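Local coordinates for fucoxanthin chlorophyll a/c-binding protein Lhcq10 (Chaetoceros gracilis, PDB 6L4U), which probably harvests light as a diatom membrane antenna protein, holding chlorophyll a, chlorophyll c1 and fucoxanthin in close array, at residues 42-47 and 79-84; 152-157 and 166-171. One frame throughout, in Å; residues are numbered along the deposited sequence.

Contact 1. Residues 42-47 and 79-84; sequences DDLIAI and FLRQSE. With CLA (chlorophyll a), chain B.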
loop_
_atom_site.group_PDB
_atom_site.type_symbol
_atom_site.label_atom_id
_atom_site.label_comp_id
_atom_site.label_asym_id
_atom_site.label_seq_id
_atom_site.Cartn_x
_atom_site.Cartn_y
_atom_site.Cartn_z
ATOM N N ASP Z 42 0.498 100.360 -27.143
ATOM C CA ASP Z 42 0.483 101.813 -27.050
ATOM C C ASP Z 42 1.068 102.459 -28.297
ATOM O O ASP Z 42 0.683 103.582 -28.647
ATOM C CB ASP Z 42 1.228 102.269 -25.793
ATOM C CG ASP Z 42 2.629 101.685 -25.693
ATOM O OD1 ASP Z 42 2.992 100.825 -26.525
ATOM O OD2 ASP Z 42 3.374 102.093 -24.776
ATOM N N ASP Z 43 1.964 101.761 -29.003
ATOM C CA ASP Z 43 2.558 102.419 -30.151
ATOM C C ASP Z 43 1.735 102.075 -31.395
ATOM O O ASP Z 43 1.694 102.862 -32.346
ATOM C CB ASP Z 43 4.063 102.061 -30.202
ATOM C CG ASP Z 43 4.769 102.457 -31.487
ATOM O OD1 ASP Z 43 5.719 101.774 -31.921
ATOM O OD2 ASP Z 43 4.412 103.527 -32.023
ATOM N N LEU Z 44 0.974 100.969 -31.346
ATOM C CA LEU Z 44 0.083 100.608 -32.448
ATOM C C LEU Z 44 -1.076 101.589 -32.588
ATOM O O LEU Z 44 -1.523 101.862 -33.710
ATOM C CB LEU Z 44 -0.455 99.188 -32.257
ATOM C CG LEU Z 44 -1.189 98.602 -33.467
ATOM C CD1 LEU Z 44 -0.213 98.390 -34.601
ATOM C CD2 LEU Z 44 -1.917 97.318 -33.140
ATOM N N ILE Z 45 -1.575 102.124 -31.469
ATOM C CA ILE Z 45 -2.583 103.175 -31.550
ATOM C C ILE Z 45 -1.966 104.459 -32.098
ATOM O O ILE Z 45 -2.585 105.171 -32.900
ATOM C CB ILE Z 45 -3.276 103.408 -30.187
ATOM C CG1 ILE Z 45 -4.025 102.168 -29.699
ATOM C CG2 ILE Z 45 -4.273 104.538 -30.225
ATOM C CD1 ILE Z 45 -4.053 102.009 -28.210
ATOM N N ALA Z 46 -0.718 104.746 -31.718
ATOM C CA ALA Z 46 -0.043 105.946 -32.200
ATOM C C ALA Z 46 0.323 105.853 -33.673
ATOM O O ALA Z 46 0.513 106.887 -34.321
ATOM C CB ALA Z 46 1.213 106.213 -31.370
ATOM N N ILE Z 47 0.406 104.644 -34.220
ATOM C CA ILE Z 47 0.748 104.499 -35.624
ATOM C C ILE Z 47 -0.509 104.731 -36.461
ATOM O O ILE Z 47 -0.513 105.504 -37.424
ATOM C CB ILE Z 47 1.319 103.093 -35.858
ATOM C CG1 ILE Z 47 2.812 103.078 -35.604
ATOM C CG2 ILE Z 47 1.259 102.752 -37.358
ATOM C CD1 ILE Z 47 3.338 101.680 -35.422
ATOM N N PHE Z 79 4.122 90.520 -34.531
ATOM C CA PHE Z 79 3.796 89.549 -35.567
ATOM C C PHE Z 79 2.695 90.077 -36.474
ATOM O O PHE Z 79 2.759 89.913 -37.698
ATOM C CB PHE Z 79 3.375 88.220 -34.929
ATOM C CG PHE Z 79 3.192 87.094 -35.912
ATOM C CD1 PHE Z 79 4.251 86.267 -36.234
ATOM C CD2 PHE Z 79 1.954 86.846 -36.494
ATOM C CE1 PHE Z 79 4.089 85.231 -37.127
ATOM C CE2 PHE Z 79 1.790 85.819 -37.396
ATOM C CZ PHE Z 79 2.854 85.011 -37.710
ATOM N N LEU Z 80 1.665 90.691 -35.886
ATOM C CA LEU Z 80 0.565 91.227 -36.677
ATOM C C LEU Z 80 1.003 92.425 -37.505
ATOM O O LEU Z 80 0.492 92.631 -38.612
ATOM C CB LEU Z 80 -0.601 91.620 -35.773
ATOM C CG LEU Z 80 -1.333 90.515 -35.019
ATOM C CD1 LEU Z 80 -2.478 91.108 -34.220
ATOM C CD2 LEU Z 80 -1.826 89.461 -35.978
ATOM N N ARG Z 81 1.941 93.218 -36.988
ATOM C CA ARG Z 81 2.464 94.341 -37.755
ATOM C C ARG Z 81 3.331 93.863 -38.910
ATOM O O ARG Z 81 3.257 94.421 -40.009
ATOM C CB ARG Z 81 3.259 95.271 -36.850
ATOM C CG ARG Z 81 2.414 96.231 -36.063
ATOM C CD ARG Z 81 3.290 97.150 -35.248
ATOM N NE ARG Z 81 4.152 97.953 -36.106
ATOM C CZ ARG Z 81 5.165 98.688 -35.666
ATOM N NH1 ARG Z 81 5.896 99.389 -36.520
ATOM N NH2 ARG Z 81 5.441 98.729 -34.370
ATOM N N GLN Z 82 4.158 92.839 -38.676
ATOM C CA GLN Z 82 4.987 92.277 -39.739
ATOM C C GLN Z 82 4.130 91.667 -40.828
ATOM O O GLN Z 82 4.443 91.779 -42.014
ATOM C CB GLN Z 82 5.783 91.100 -39.256
ATOM C CG GLN Z 82 7.095 90.729 -39.815
ATOM C CD GLN Z 82 7.797 91.468 -40.912
ATOM O OE1 GLN Z 82 7.313 91.846 -41.976
ATOM N NE2 GLN Z 82 9.035 91.768 -40.556
ATOM N N SER Z 83 3.095 90.928 -40.423
ATOM C CA SER Z 83 2.268 90.219 -41.384
ATOM C C SER Z 83 1.419 91.179 -42.197
ATOM O O SER Z 83 1.133 90.905 -43.364
ATOM C CB SER Z 83 1.378 89.202 -40.674
ATOM O OG SER Z 83 0.499 88.581 -41.591
ATOM N N GLU Z 84 1.014 92.304 -41.604
ATOM C CA GLU Z 84 0.287 93.315 -42.364
ATOM C C GLU Z 84 1.206 94.023 -43.348
ATOM O O GLU Z 84 0.822 94.272 -44.497
ATOM C CB GLU Z 84 -0.350 94.331 -41.419
ATOM C CG GLU Z 84 -1.108 95.435 -42.134
ATOM C CD GLU Z 84 -1.801 96.379 -41.183
ATOM O OE1 GLU Z 84 -3.009 96.621 -41.368
ATOM O OE2 GLU Z 84 -1.139 96.882 -40.253
HETATM MG MG CLA B . -4.982 95.925 -40.972
HETATM C CHA CLA B . -5.198 97.737 -38.032
HETATM C CHB CLA B . -3.284 93.551 -39.281
HETATM C CHC CLA B . -5.106 94.043 -43.782
HETATM C CHD CLA B . -7.259 98.388 -42.525
HETATM N NA CLA B . -4.380 95.656 -39.010
HETATM C C1A CLA B . -4.462 96.429 -37.991
HETATM C C2A CLA B . -3.816 95.931 -36.720
HETATM C C3A CLA B . -3.176 94.641 -37.180
HETATM C C4A CLA B . -3.649 94.622 -38.592
HETATM C CMA CLA B . -1.669 94.840 -37.211
HETATM C CAA CLA B . -4.842 95.554 -35.626
HETATM C CBA CLA B . -5.700 94.293 -35.818
HETATM C CGA CLA B . -6.787 94.465 -36.859
HETATM O O1A CLA B . -7.718 95.227 -36.682
HETATM O O2A CLA B . -6.717 93.767 -38.130
HETATM N NB CLA B . -4.317 94.055 -41.440
HETATM C C1B CLA B . -3.581 93.253 -40.680
HETATM C C2B CLA B . -3.065 92.032 -41.340
HETATM C C3B CLA B . -3.614 92.191 -42.702
HETATM C C4B CLA B . -4.377 93.470 -42.640
HETATM C CMB CLA B . -2.210 90.931 -40.780
HETATM C CAB CLA B . -3.456 91.276 -43.855
HETATM C CBB CLA B . -4.468 90.552 -44.281
HETATM N NC CLA B . -5.998 96.170 -42.744
HETATM C C1C CLA B . -5.875 95.306 -43.772
HETATM C C2C CLA B . -6.606 95.707 -45.000
HETATM C C3C CLA B . -7.234 96.983 -44.620
HETATM C C4C CLA B . -6.791 97.167 -43.216
HETATM C CMC CLA B . -6.701 95.003 -46.322
HETATM C CAC CLA B . -8.118 97.871 -45.458
HETATM C CBC CLA B . -9.535 97.421 -45.178
HETATM N ND CLA B . -6.048 97.590 -40.495
HETATM C C1D CLA B . -6.838 98.601 -41.141
HETATM C C2D CLA B . -7.156 99.792 -40.313
HETATM C C3D CLA B . -6.465 99.419 -39.056
HETATM C C4D CLA B . -5.877 98.182 -39.255
HETATM C CMD CLA B . -7.905 101.084 -40.469
HETATM C CAD CLA B . -6.174 99.855 -37.670
HETATM O OBD CLA B . -6.552 100.959 -37.135
HETATM C CBD CLA B . -5.347 98.823 -37.017
HETATM C CGD CLA B . -4.003 99.425 -36.731
HETATM O O1D CLA B . -3.631 99.566 -35.581
HETATM O O2D CLA B . -3.113 99.835 -37.805
HETATM C CED CLA B . -1.756 100.156 -37.497
HETATM C C1 CLA B . -7.418 92.546 -38.354
HETATM C C2 CLA B . -6.631 91.788 -39.393
HETATM C C3 CLA B . -7.065 90.672 -39.994
HETATM C C4 CLA B . -6.177 90.037 -41.019
HETATM C C5 CLA B . -8.398 90.057 -39.637
HETATM C C6 CLA B . -8.704 88.758 -40.376
HETATM C C7 CLA B . -10.150 88.786 -40.850
HETATM C C8 CLA B . -10.505 87.610 -41.750
HETATM C C9 CLA B . -11.836 87.894 -42.440
HETATM C C10 CLA B . -10.535 86.337 -40.908
HETATM C C11 CLA B . -11.231 85.160 -41.591
HETATM C C12 CLA B . -10.370 84.505 -42.663
HETATM C C13 CLA B . -10.201 83.021 -42.372
HETATM C C14 CLA B . -9.167 82.836 -41.270
HETATM C C15 CLA B . -9.816 82.300 -43.661
HETATM C C16 CLA B . -9.688 80.786 -43.523
HETATM C C17 CLA B . -8.259 80.329 -43.815
HETATM C C18 CLA B . -8.193 79.208 -44.845
HETATM C C19 CLA B . -6.748 78.806 -45.107
HETATM C C20 CLA B . -8.883 79.602 -46.145
#
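E84 OE1 has two partners: the magnesium of a chlorophyll a whose methyl ester L44 and I47 also touch, and R211 NE of helix 196-223, which donates a hydrogen bond to it. The E84 OE1 to MG distance of 2.1 Å is that of an axial ligand. E84 CG stands anti to the backbone N (chi1 179°) and the chain beyond it is extended, carrying the carboxylate out to the metal.

Between the two helical segments the direct contact is sparser, since their axes come no closer than 12.4 Å and it rests on the long R81 reaching D43, L44 and I47. The R81 chain bends at chi3 (62°), and its aliphatic part runs alongside L44, the two chains pointing opposite ways, with R81 CG 3.7 Å from L44 CD1. I47 comes to meet it, and CD1 settles over the centre of one guanidinium face, 3.5 Å from R81 CZ. At the far end D43 OD1 lies 3.9 Å from R81 NH2, a long salt bridge in which carboxylate and guanidinium planes are 86° apart; no hydrogen bond joins the segments, so the charge attraction is probably modest.

L44 and I47 also border the pigment, as does L80. L44 CG lies 3.4 Å from the ester carbonyl oxygen O1D, I47 CG2 meets the ester methyl CED more loosely, and L80 O is 3.4 Å from methyl CMA. Helix 42-51 thus covers the ester edge while helix 73-102 supplies the metal ligand. A glutamate of one long helix that binds chlorophyll magnesium and pairs with an arginine of another is the hallmark of the light-harvesting chlorophyll a/b-binding fold.

Contact 2. Residues 152-157 and 166-171; sequences EAAGKH and AFPNFS. With KC1 (Chlorophyll c1), chain C.
A154 and P168 make the tight part of this contact: the methyl CB of A154 meets the proline ring at CG, 3.6 Å away, and touches CB almost as closely. Both CB atoms are directed at the opposing segment. G155 is looser, its N standing 4.0 Å from P168 CB, and beyond it the exposed K156 turns its chain away from 166-171. No hydrogen bond crosses between the segments, and A154 and P168 supply about three quarters of the 108 Å² buried. S173 also touches A154, and F150 of helix 137-153 lies against P168.

The chain leaves helical geometry at A154, and this helix end carries a pigment site of the light-harvesting antenna fold. E152, in the last turn, binds the magnesium of chlorophyll c1 through OE1 at 2.2 Å, its chain bent at chi2 to bring the carboxylate over the metal. H157 comes back round the turn to the same oxygen: NE2 donates to E152 OE1 over 2.8 Å, with an N-H...O angle of 150°. The donor comes from above the carboxylate plane, 60° out of it. With H157 CG anti to the backbone N (chi1 -161°), the ring stands over the macrocycle near its A ring, on the side E152 ligates; CAA of the pigment lies over one imidazole face, away from the ring centre, and H157 CE1 is 3.5 Å from C4A. M159 N is hydrogen-bonded to H157 ND1, which fixes the ring's rotation from its other nitrogen. An alanine in place of H157 would probably cost the ligating oxygen of E152 this N-H partner and open a gap beside the pigment's CAA. On the neighbouring A153, CA lies 3.4 Å from the pigment oxygen OBD.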
loop_
_atom_site.group_PDB
_atom_site.type_symbol
_atom_site.label_atom_id
_atom_site.label_comp_id
_atom_site.label_asym_id
_atom_site.label_seq_id
_atom_site.Cartn_x
_atom_site.Cartn_y
_atom_site.Cartn_z
ATOM N N GLU Z 152 13.902 86.371 -40.717
ATOM C CA GLU Z 152 13.679 85.746 -39.422
ATOM C C GLU Z 152 14.967 85.528 -38.641
ATOM O O GLU Z 152 15.007 85.788 -37.434
ATOM C CB GLU Z 152 12.984 84.400 -39.605
ATOM C CG GLU Z 152 11.588 84.482 -40.147
ATOM C CD GLU Z 152 10.562 84.720 -39.071
ATOM O OE1 GLU Z 152 10.737 84.208 -37.947
ATOM O OE2 GLU Z 152 9.575 85.421 -39.355
ATOM N N ALA Z 153 16.018 85.045 -39.304
ATOM C CA ALA Z 153 17.226 84.634 -38.597
ATOM C C ALA Z 153 18.101 85.818 -38.220
ATOM O O ALA Z 153 18.661 85.853 -37.119
ATOM C CB ALA Z 153 18.030 83.662 -39.455
ATOM N N ALA Z 154 18.229 86.792 -39.114
ATOM C CA ALA Z 154 19.247 87.822 -38.966
ATOM C C ALA Z 154 18.839 88.903 -37.975
ATOM O O ALA Z 154 17.871 88.735 -37.227
ATOM C CB ALA Z 154 19.586 88.432 -40.322
ATOM N N GLY Z 155 19.545 90.035 -38.039
ATOM C CA GLY Z 155 19.865 90.935 -36.945
ATOM C C GLY Z 155 18.901 91.130 -35.802
ATOM O O GLY Z 155 19.325 90.923 -34.653
ATOM N N LYS Z 156 17.633 91.486 -36.073
ATOM C CA LYS Z 156 16.718 91.500 -34.948
ATOM C C LYS Z 156 15.287 91.289 -35.410
ATOM O O LYS Z 156 14.907 91.661 -36.524
ATOM C CB LYS Z 156 16.937 92.755 -34.115
ATOM C CG LYS Z 156 15.988 93.400 -33.323
ATOM C CD LYS Z 156 16.813 93.079 -32.050
ATOM C CE LYS Z 156 16.099 92.717 -30.800
ATOM N NZ LYS Z 156 16.136 94.097 -30.204
ATOM N N HIS Z 157 14.528 90.615 -34.558
ATOM C CA HIS Z 157 13.257 90.019 -34.923
ATOM C C HIS Z 157 12.095 90.869 -34.439
ATOM O O HIS Z 157 12.174 91.553 -33.418
ATOM C CB HIS Z 157 13.139 88.612 -34.345
ATOM C CG HIS Z 157 12.108 87.766 -35.021
ATOM N ND1 HIS Z 157 10.858 87.550 -34.483
ATOM C CD2 HIS Z 157 12.153 87.054 -36.169
ATOM C CE1 HIS Z 157 10.170 86.755 -35.282
ATOM N NE2 HIS Z 157 10.934 86.437 -36.311
ATOM N N ALA Z 166 11.542 95.852 -41.355
ATOM C CA ALA Z 166 12.941 96.206 -41.564
ATOM C C ALA Z 166 13.703 94.968 -42.002
ATOM O O ALA Z 166 14.018 94.099 -41.188
ATOM C CB ALA Z 166 13.536 96.793 -40.291
ATOM N N PHE Z 167 13.988 94.874 -43.290
ATOM C CA PHE Z 167 14.774 93.758 -43.784
ATOM C C PHE Z 167 16.225 93.938 -43.361
ATOM O O PHE Z 167 16.806 95.004 -43.596
ATOM C CB PHE Z 167 14.685 93.643 -45.297
ATOM C CG PHE Z 167 14.873 92.250 -45.806
ATOM C CD1 PHE Z 167 16.132 91.787 -46.146
ATOM C CD2 PHE Z 167 13.791 91.399 -45.941
ATOM C CE1 PHE Z 167 16.309 90.499 -46.614
ATOM C CE2 PHE Z 167 13.960 90.113 -46.408
ATOM C CZ PHE Z 167 15.220 89.663 -46.745
ATOM N N PRO Z 168 16.826 92.944 -42.713
ATOM C CA PRO Z 168 18.240 93.051 -42.344
ATOM C C PRO Z 168 19.124 93.027 -43.577
ATOM O O PRO Z 168 18.863 92.293 -44.534
ATOM C CB PRO Z 168 18.468 91.816 -41.468
ATOM C CG PRO Z 168 17.371 90.871 -41.864
ATOM C CD PRO Z 168 16.202 91.714 -42.202
ATOM N N ASN Z 169 20.154 93.868 -43.570
ATOM C CA ASN Z 169 21.075 93.845 -44.692
ATOM C C ASN Z 169 21.990 92.637 -44.765
ATOM O O ASN Z 169 22.381 92.043 -43.760
ATOM C CB ASN Z 169 21.885 95.134 -44.882
ATOM C CG ASN Z 169 21.149 96.406 -44.541
ATOM O OD1 ASN Z 169 20.882 96.804 -43.417
ATOM N ND2 ASN Z 169 20.619 96.961 -45.628
ATOM N N PHE Z 170 22.287 92.262 -46.015
ATOM C CA PHE Z 170 23.104 91.096 -46.319
ATOM C C PHE Z 170 24.567 91.299 -45.959
ATOM O O PHE Z 170 25.280 90.309 -45.774
ATOM C CB PHE Z 170 22.999 90.754 -47.805
ATOM C CG PHE Z 170 21.694 90.135 -48.204
ATOM C CD1 PHE Z 170 21.018 89.287 -47.344
ATOM C CD2 PHE Z 170 21.148 90.392 -49.453
ATOM C CE1 PHE Z 170 19.814 88.714 -47.716
ATOM C CE2 PHE Z 170 19.947 89.824 -49.833
ATOM C CZ PHE Z 170 19.279 88.984 -48.964
ATOM N N SER Z 171 25.040 92.554 -45.911
ATOM C CA SER Z 171 26.394 92.858 -45.444
ATOM C C SER Z 171 26.695 92.390 -44.039
ATOM O O SER Z 171 27.847 92.041 -43.753
ATOM C CB SER Z 171 26.680 94.352 -45.483
ATOM O OG SER Z 171 28.044 94.603 -45.720
HETATM N NB KC1 C . 8.405 82.353 -36.534
HETATM N ND KC1 C . 12.312 81.744 -37.392
HETATM C C1A KC1 C . 12.040 83.223 -34.573
HETATM C C1B KC1 C . 7.868 82.752 -35.387
HETATM C C1C KC1 C . 8.862 80.821 -39.149
HETATM C C1D KC1 C . 13.084 81.162 -38.451
HETATM C C2A KC1 C . 11.992 83.854 -33.186
HETATM C C2B KC1 C . 6.413 82.482 -35.240
HETATM C C2C KC1 C . 8.858 79.808 -40.238
HETATM C C2D KC1 C . 14.550 81.233 -38.292
HETATM C C3A KC1 C . 10.497 84.013 -32.954
HETATM C C3B KC1 C . 6.099 81.852 -36.534
HETATM C C3C KC1 C . 10.288 79.614 -40.518
HETATM C C3D KC1 C . 14.629 81.918 -36.983
HETATM C C4A KC1 C . 9.994 83.389 -34.214
HETATM C C4B KC1 C . 7.402 81.838 -37.251
HETATM C C4C KC1 C . 10.933 80.545 -39.564
HETATM C C4D KC1 C . 13.333 82.175 -36.560
HETATM C CAA KC1 C . 12.700 85.176 -32.904
HETATM C CAB KC1 C . 4.777 81.370 -36.995
HETATM C CAC KC1 C . 10.942 78.707 -41.531
HETATM C CAD KC1 C . 15.560 82.448 -35.967
HETATM C CBA KC1 C . 13.143 85.222 -31.447
HETATM C CBB KC1 C . 4.199 81.849 -38.072
HETATM C CBC KC1 C . 11.140 77.374 -40.842
HETATM C CBD KC1 C . 14.770 83.037 -34.875
HETATM C CED KC1 C . 16.569 82.301 -31.568
HETATM C CGA KC1 C . 14.640 85.387 -31.361
HETATM C CGD KC1 C . 15.131 82.340 -33.604
HETATM C CHA KC1 C . 13.335 82.850 -35.251
HETATM C CHB KC1 C . 8.667 83.343 -34.311
HETATM C CHC KC1 C . 7.576 81.278 -38.596
HETATM C CHD KC1 C . 12.406 80.577 -39.601
HETATM C CMA KC1 C . 10.032 83.180 -31.764
HETATM C CMB KC1 C . 5.471 82.759 -34.103
HETATM C CMC KC1 C . 7.701 79.114 -40.902
HETATM C CMD KC1 C . 15.749 80.796 -39.075
HETATM N NA KC1 C . 10.895 82.929 -35.090
HETATM N NC KC1 C . 10.085 81.231 -38.756
HETATM O O1A KC1 C . 15.209 85.298 -30.285
HETATM O O1D KC1 C . 14.398 81.494 -33.132
HETATM O O2A KC1 C . 15.422 85.653 -32.557
HETATM O O2D KC1 C . 16.360 82.699 -32.920
HETATM O OBD KC1 C . 16.839 82.396 -36.023
HETATM MG MG KC1 C . 10.389 82.279 -37.001
#

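Overall arrangement
From the N terminus, helix 42-51 comes first, and contact 1 closes the loop that brings it back against helix 73-102, with 31 residues between its segments. The chain then runs through helix 125-130 into helix 137-153, at whose end contact 2 closes a much shorter loop of eight residues, before the passage on to helix 196-223. The two loops are in series, neither nested nor crossed. Contact 1 ties the N-terminal helix to the first long one; contact 2 ties the end of helix 137-153 to the loop that follows. Their centres are 19 Å apart and their nearest atoms about 5 Å, without touching.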